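Local coordinates for protein DNA helicase RecQ (Deinococcus radiodurans, PDB 4Q48) that probably couples ATP hydrolysis to the 3'-5' unwinding of duplex DNA, here as the catalytic core with its helicase, zinc-binding and RQC domains, at residues A379-Q384 with D402-P407. Sequence-based numbering, arbitrary orientation.
Sequences ATCRRQ and DVCLNP. With ZN (zinc ion), chain C.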
# COMPACT_ATOMS: atom_id res chain seq x y z
N ALA A 379 -15.79 9.52 8.23
CA ALA A 379 -17.09 9.77 8.82
C ALA A 379 -17.89 8.48 8.72
O ALA A 379 -18.86 8.26 9.41
CB ALA A 379 -17.77 10.90 8.12
N THR A 380 -17.38 7.59 7.89
CA THR A 380 -17.92 6.25 7.75
C THR A 380 -16.77 5.29 7.98
O THR A 380 -15.62 5.70 7.94
CB THR A 380 -18.55 6.05 6.35
OG1 THR A 380 -17.61 6.43 5.32
CG2 THR A 380 -19.79 6.92 6.20
N CYS A 381 -17.10 4.03 8.21
CA CYS A 381 -16.15 2.92 8.46
C CYS A 381 -14.69 3.18 8.08
O CYS A 381 -14.41 3.44 6.90
CB CYS A 381 -16.65 1.69 7.73
SG CYS A 381 -15.68 0.18 7.95
N ARG A 382 -13.78 3.13 9.05
CA ARG A 382 -12.36 3.35 8.77
C ARG A 382 -11.79 2.28 7.86
O ARG A 382 -10.94 2.59 7.03
CB ARG A 382 -11.50 3.31 10.02
CG ARG A 382 -12.00 4.04 11.18
CD ARG A 382 -10.84 4.31 12.06
NE ARG A 382 -10.36 5.61 11.67
CZ ARG A 382 -10.83 6.73 12.19
NH1 ARG A 382 -11.75 6.67 13.14
NH2 ARG A 382 -10.36 7.89 11.77
N ARG A 383 -12.21 1.04 8.06
CA ARG A 383 -11.64 -0.10 7.36
C ARG A 383 -11.87 0.06 5.86
O ARG A 383 -10.93 -0.04 5.09
CB ARG A 383 -12.23 -1.42 7.87
CG ARG A 383 -11.37 -2.66 7.60
CD ARG A 383 -12.00 -3.93 8.09
NE ARG A 383 -12.12 -3.96 9.54
CZ ARG A 383 -11.22 -4.51 10.35
NH1 ARG A 383 -10.14 -5.07 9.83
NH2 ARG A 383 -11.40 -4.50 11.67
N GLN A 384 -13.10 0.39 5.47
CA GLN A 384 -13.42 0.66 4.08
C GLN A 384 -12.46 1.69 3.47
O GLN A 384 -11.94 1.47 2.37
CB GLN A 384 -14.86 1.15 3.92
CG GLN A 384 -15.89 0.04 3.91
CD GLN A 384 -17.33 0.55 3.87
OE1 GLN A 384 -17.64 1.65 4.34
NE2 GLN A 384 -18.22 -0.26 3.32
N ASP A 402 -13.68 1.80 15.26
CA ASP A 402 -14.28 2.76 16.17
C ASP A 402 -15.35 3.61 15.51
O ASP A 402 -16.32 3.97 16.15
CB ASP A 402 -13.22 3.64 16.81
CG ASP A 402 -12.42 4.42 15.80
OD1 ASP A 402 -12.58 4.19 14.57
OD2 ASP A 402 -11.60 5.25 16.26
N VAL A 403 -15.22 3.90 14.22
CA VAL A 403 -16.26 4.63 13.52
C VAL A 403 -17.55 3.83 13.43
O VAL A 403 -18.64 4.35 13.71
CB VAL A 403 -15.80 5.01 12.09
CG1 VAL A 403 -16.97 5.47 11.23
CG2 VAL A 403 -14.69 6.05 12.15
N CYS A 404 -17.43 2.55 13.05
CA CYS A 404 -18.56 1.63 12.95
C CYS A 404 -19.28 1.45 14.30
O CYS A 404 -20.51 1.47 14.37
CB CYS A 404 -18.10 0.27 12.42
SG CYS A 404 -18.19 0.06 10.69
N LEU A 405 -18.49 1.29 15.37
CA LEU A 405 -19.03 0.96 16.68
C LEU A 405 -19.51 2.20 17.44
O LEU A 405 -20.45 2.15 18.22
CB LEU A 405 -17.96 0.22 17.52
CG LEU A 405 -17.45 -1.15 17.04
CD1 LEU A 405 -16.18 -1.61 17.79
CD2 LEU A 405 -18.55 -2.19 17.10
N ASN A 406 -18.88 3.34 17.17
CA ASN A 406 -19.28 4.57 17.84
C ASN A 406 -19.39 5.66 16.81
O ASN A 406 -18.52 6.52 16.71
CB ASN A 406 -18.28 4.90 18.93
CG ASN A 406 -17.97 3.69 19.80
OD1 ASN A 406 -18.81 3.26 20.60
ND2 ASN A 406 -16.79 3.09 19.60
N PRO A 407 -20.48 5.61 16.02
CA PRO A 407 -20.70 6.49 14.88
C PRO A 407 -20.64 7.96 15.27
O PRO A 407 -21.35 8.34 16.21
CB PRO A 407 -22.11 6.11 14.40
CG PRO A 407 -22.31 4.70 14.91
CD PRO A 407 -21.58 4.64 16.21
ZN ZN C . -15.86 -0.25 10.27
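The four-cysteine zinc site of the RecQ zinc-binding domain joins 379-384 to the short helix 402-405. Cys381 SG and Cys404 SG each lie 2.4 Å from ZN, and Cys398 and Cys401 complete the coordination. Cys381 also N-caps helix 382-389: SG anti to its backbone N (chi1 -177°) is placed to bind ZN and also to accept a nearly straight hydrogen bond from Gln384 N, 3.6 Å from SG. Next to Cys404 in sequence, Val403 points its CB toward 379-384. Its CG1 packs against the Thr380-Cys381 peptide, 3.3 Å from both Thr380 C and Cys381 N, while CG2 lies 3.5 Å from CG of Arg382, whose side chain crosses the valine. Bent at chi3, Arg382 brings NH1 3.0 Å from Asp402 OD1 in a salt bridge; the N-H points at the oxygen at 165°. OD1 uses its syn lone pair and lies at the edge of the guanidinium, in its plane, although the two planar groups are turned 57° apart. Tyr375 O accepts from Arg382 NH2, and OD2 of Asp402 accepts from Val216 N on strand 212-218. An alanine at Arg382 would probably loosen the tie between the two helix starts, losing the salt bridge and the cover over Val403 CG2. Four cysteine sulfurs, presumably thiolates, on one zinc imply a net negative site, likely to be partly offset by the Gln384 N-H and the helix start.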